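Long-range contact in probable glutamine synthetase (Pseudomonas aeruginosa, PDB 4HPP), which is a probable member of the glutamine synthetase family, with an N-terminal domain joined to a catalytic domain that holds bound glutamic acid and magnesium: residues A311-V317 with Y329-P335. Numbering follows the deposited sequence.
Sequences ALRICPV and YNLEFRP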
ATOM      1  N   ALA A 311      -4.366  49.193  21.415  1.00 56.80           N
ATOM      2  CA  ALA A 311      -3.917  48.116  22.288  1.00 53.28           C
ATOM      3  C   ALA A 311      -5.061  47.632  23.185  1.00 56.05           C
ATOM      4  O   ALA A 311      -5.098  46.464  23.541  1.00 57.83           O
ATOM      5  CB  ALA A 311      -2.694  48.542  23.118  1.00 52.88           C
ATOM      6  N   LEU A 312      -6.008  48.509  23.535  1.00 57.34           N
ATOM      7  CA  LEU A 312      -7.127  48.108  24.414  1.00 54.39           C
ATOM      8  C   LEU A 312      -8.386  48.563  23.747  1.00 56.16           C
ATOM      9  O   LEU A 312      -8.507  49.722  23.368  1.00 60.33           O
ATOM     10  CB  LEU A 312      -6.994  48.753  25.790  1.00 54.83           C
ATOM     11  CG  LEU A 312      -7.655  48.195  27.037  1.00 57.20           C
ATOM     12  CD1 LEU A 312      -7.149  46.815  27.378  1.00 59.86           C
ATOM     13  CD2 LEU A 312      -7.370  49.098  28.231  1.00 64.38           C
ATOM     14  N   ARG A 313      -9.326  47.649  23.556  1.00 66.80           N
ATOM     15  CA  ARG A 313     -10.497  47.963  22.752  1.00 63.32           C
ATOM     16  C   ARG A 313     -11.755  47.655  23.509  1.00 60.67           C
ATOM     17  O   ARG A 313     -11.907  46.581  24.070  1.00 62.66           O
ATOM     18  CB  ARG A 313     -10.468  47.195  21.430  1.00 71.78           C
ATOM     19  CG  ARG A 313     -11.738  47.323  20.584  1.00 79.32           C
ATOM     20  CD  ARG A 313     -11.553  46.710  19.203  1.00 82.78           C
ATOM     21  NE  ARG A 313     -11.605  45.242  19.225  1.00 92.35           N
ATOM     22  CZ  ARG A 313     -12.712  44.506  19.076  1.00 85.44           C
ATOM     23  NH1 ARG A 313     -12.624  43.181  19.116  1.00 64.44           N
ATOM     24  NH2 ARG A 313     -13.902  45.084  18.890  1.00 90.75           N
ATOM     25  N   ILE A 314     -12.638  48.636  23.546  1.00 60.09           N
ATOM     26  CA  ILE A 314     -13.989  48.475  24.049  1.00 60.67           C
ATOM     27  C   ILE A 314     -14.818  47.711  23.025  1.00 62.55           C
ATOM     28  O   ILE A 314     -14.894  48.110  21.860  1.00 64.24           O
ATOM     29  CB  ILE A 314     -14.641  49.844  24.280  1.00 59.38           C
ATOM     30  CG1 ILE A 314     -13.771  50.711  25.210  1.00 58.25           C
ATOM     31  CG2 ILE A 314     -16.026  49.655  24.870  1.00 64.16           C
ATOM     32  CD1 ILE A 314     -13.874  52.200  24.947  1.00 60.93           C
ATOM     33  N   CYS A 315     -15.413  46.603  23.463  1.00 70.82           N
ATOM     34  CA  CYS A 315     -16.268  45.748  22.607  1.00 77.14           C
ATOM     35  C   CYS A 315     -17.714  46.073  22.912  1.00 76.82           C
ATOM     36  O   CYS A 315     -18.303  45.501  23.866  1.00 62.28           O
ATOM     37  CB  CYS A 315     -16.031  44.237  22.847  1.00 72.76           C
ATOM     38  SG  CYS A 315     -14.323  43.669  22.583  1.00 68.08           S
ATOM     39  N   PRO A 316     -18.297  46.971  22.096  1.00 71.15           N
ATOM     40  CA  PRO A 316     -19.591  47.521  22.439  1.00 79.98           C
ATOM     41  C   PRO A 316     -20.638  46.410  22.384  1.00 79.85           C
ATOM     42  O   PRO A 316     -20.377  45.323  21.846  1.00 66.14           O
ATOM     43  CB  PRO A 316     -19.832  48.555  21.338  1.00 80.71           C
ATOM     44  CG  PRO A 316     -19.130  47.986  20.141  1.00 83.21           C
ATOM     45  CD  PRO A 316     -18.028  47.078  20.651  1.00 80.22           C
ATOM     46  N   VAL A 317     -21.798  46.673  22.963  1.00 81.80           N
ATOM     47  CA  VAL A 317     -22.875  45.694  22.960  1.00 79.82           C
ATOM     48  C   VAL A 317     -23.513  45.476  21.551  1.00 80.38           C
ATOM     49  O   VAL A 317     -23.384  46.317  20.659  1.00 76.46           O
ATOM     50  CB  VAL A 317     -23.902  46.050  24.049  1.00 76.61           C
ATOM     51  CG1 VAL A 317     -23.298  45.759  25.426  1.00 77.07           C
ATOM     52  CG2 VAL A 317     -24.351  47.507  23.908  1.00 64.09           C
ATOM     53  N   TYR A 329     -20.749  43.368  27.480  1.00 86.62           N
ATOM     54  CA  TYR A 329     -19.822  44.488  27.416  1.00 68.05           C
ATOM     55  C   TYR A 329     -18.517  44.127  28.109  1.00 68.56           C
ATOM     56  O   TYR A 329     -18.489  43.642  29.265  1.00 60.30           O
ATOM     57  CB  TYR A 329     -20.428  45.698  28.090  1.00 69.48           C
ATOM     58  CG  TYR A 329     -19.600  46.943  27.954  1.00 71.51           C
ATOM     59  CD1 TYR A 329     -19.861  47.875  26.927  1.00 73.26           C
ATOM     60  CD2 TYR A 329     -18.569  47.211  28.870  1.00 67.09           C
ATOM     61  CE1 TYR A 329     -19.113  49.041  26.818  1.00 72.33           C
ATOM     62  CE2 TYR A 329     -17.817  48.364  28.771  1.00 75.27           C
ATOM     63  CZ  TYR A 329     -18.087  49.272  27.749  1.00 74.58           C
ATOM     64  OH  TYR A 329     -17.312  50.392  27.691  1.00 67.35           O
ATOM     65  N   ASN A 330     -17.430  44.364  27.391  1.00 53.84           N
ATOM     66  CA  ASN A 330     -16.154  43.989  27.898  1.00 57.14           C
ATOM     67  C   ASN A 330     -15.064  44.811  27.243  1.00 55.08           C
ATOM     68  O   ASN A 330     -15.342  45.614  26.331  1.00 60.88           O
ATOM     69  CB  ASN A 330     -15.930  42.462  27.738  1.00 59.51           C
ATOM     70  CG  ASN A 330     -15.636  42.046  26.304  1.00 66.78           C
ATOM     71  OD1 ASN A 330     -14.541  42.312  25.758  1.00 69.97           O
ATOM     72  ND2 ASN A 330     -16.597  41.371  25.691  1.00 54.87           N
ATOM     73  N   LEU A 331     -13.842  44.600  27.723  1.00 47.72           N
ATOM     74  CA  LEU A 331     -12.654  45.194  27.151  1.00 46.70           C
ATOM     75  C   LEU A 331     -11.623  44.144  26.727  1.00 49.36           C
ATOM     76  O   LEU A 331     -11.199  43.256  27.498  1.00 53.81           O
ATOM     77  CB  LEU A 331     -12.038  46.182  28.153  1.00 56.60           C
ATOM     78  CG  LEU A 331     -12.838  47.474  28.435  1.00 52.27           C
ATOM     79  CD1 LEU A 331     -12.897  47.777  29.919  1.00 52.55           C
ATOM     80  CD2 LEU A 331     -12.152  48.604  27.713  1.00 55.54           C
ATOM     81  N   GLU A 332     -11.184  44.311  25.505  1.00 43.93           N
ATOM     82  CA  GLU A 332     -10.268  43.451  24.854  1.00 44.96           C
ATOM     83  C   GLU A 332      -8.845  44.054  24.767  1.00 54.61           C
ATOM     84  O   GLU A 332      -8.625  45.088  24.098  1.00 52.58           O
ATOM     85  CB  GLU A 332     -10.828  43.193  23.465  1.00 47.57           C
ATOM     86  CG  GLU A 332      -9.789  42.905  22.416  1.00 54.88           C
ATOM     87  CD  GLU A 332     -10.361  42.158  21.236  1.00 59.29           C
ATOM     88  OE1 GLU A 332     -10.721  40.963  21.376  1.00 53.80           O
ATOM     89  OE2 GLU A 332     -10.428  42.763  20.162  1.00 65.54           O
ATOM     90  N   PHE A 333      -7.904  43.379  25.456  1.00 58.67           N
ATOM     91  CA  PHE A 333      -6.431  43.583  25.424  1.00 51.13           C
ATOM     92  C   PHE A 333      -5.832  42.791  24.245  1.00 54.26           C
ATOM     93  O   PHE A 333      -6.158  41.622  24.038  1.00 52.10           O
ATOM     94  CB  PHE A 333      -5.837  43.129  26.785  1.00 52.96           C
ATOM     95  CG  PHE A 333      -4.325  43.271  26.923  1.00 56.71           C
ATOM     96  CD1 PHE A 333      -3.447  42.349  26.326  1.00 60.11           C
ATOM     97  CD2 PHE A 333      -3.774  44.307  27.703  1.00 57.99           C
ATOM     98  CE1 PHE A 333      -2.062  42.472  26.458  1.00 54.25           C
ATOM     99  CE2 PHE A 333      -2.399  44.431  27.849  1.00 51.24           C
ATOM    100  CZ  PHE A 333      -1.548  43.505  27.235  1.00 58.41           C
ATOM    101  N   ARG A 334      -4.948  43.420  23.480  1.00 53.43           N
ATOM    102  CA  ARG A 334      -4.626  42.885  22.169  1.00 56.08           C
ATOM    103  C   ARG A 334      -3.167  42.535  21.984  1.00 59.90           C
ATOM    104  O   ARG A 334      -2.864  41.639  21.172  1.00 62.93           O
ATOM    105  CB  ARG A 334      -5.128  43.801  21.039  1.00 50.41           C
ATOM    106  CG  ARG A 334      -6.607  44.079  21.141  1.00 53.40           C
ATOM    107  CD  ARG A 334      -7.190  44.843  19.968  1.00 57.79           C
ATOM    108  NE  ARG A 334      -7.596  43.958  18.885  1.00 65.17           N
ATOM    109  CZ  ARG A 334      -6.974  43.910  17.713  1.00 72.38           C
ATOM    110  NH1 ARG A 334      -7.399  43.072  16.753  1.00 56.59           N
ATOM    111  NH2 ARG A 334      -5.926  44.724  17.509  1.00 72.57           N
ATOM    112  N   PRO A 335      -2.260  43.204  22.733  1.00 57.16           N
ATOM    113  CA  PRO A 335      -0.843  42.858  22.525  1.00 53.58           C
ATOM    114  C   PRO A 335      -0.439  41.587  23.301  1.00 52.86           C
ATOM    115  O   PRO A 335       0.396  41.584  24.232  1.00 48.66           O
ATOM    116  CB  PRO A 335      -0.090  44.140  22.921  1.00 52.54           C
ATOM    117  CG  PRO A 335      -1.142  45.130  23.347  1.00 56.05           C
ATOM    118  CD  PRO A 335      -2.403  44.363  23.628  1.00 54.84           C
TER
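Arg313 and Glu332, together with Tyr329, bury the most surface where strand 312-315 runs antiparallel to strand 330-334, their axes 4.6 Å apart at closest approach. Arg313 and Glu332 form a hydrogen-bonded pair: Arg313 N donates to Glu332 O (2.7 Å), and Glu332 N returns the bond to Arg313 O (2.8 Å). Their side chains leave the same face, and the guanidinium brings its edge to the carboxylate in a salt bridge, with Arg313 NH1 only 2.5 Å from Glu332 OE2. Glu332 OE2 also takes a weak hydrogen bond from Arg334 NE (3.3 Å), so one carboxylate oxygen draws in both arginines, although Arg313 NE and Arg334 NE, like charges, lie 4.2 Å apart. On this face too, Cys315 SG packs on Glu332 CB (3.6 Å); in the backbone, Cys315 N donates a hydrogen bond to Asn330 O (3.0 Å). Asn330 sends its OD1 to His238 on the neighbouring strand 235-243.

Tyr329 serves the opposite, apolar side. Its ring reaches back to Ile314, whose CG2 lies 3.6 Å from Tyr329 CZ, while Val317 CG1 meets Tyr329 CB at 3.9 Å. Ile314 CG1 also touches Leu331 CD2 (3.7 Å); further along, Leu312 CD1 packs on Phe333 CB (4.0 Å), and helix 261-281 covers Leu312 and Phe333 through Leu271 and Leu274.

One face thus enters the hydrophobic core while the other carries charge to the ligand pocket, where Arg334 touches the bound glutamic acid. The two strands form an antiparallel hairpin with a long connection, part of the curved active-site sheet of the glutamine synthetase catalytic domain.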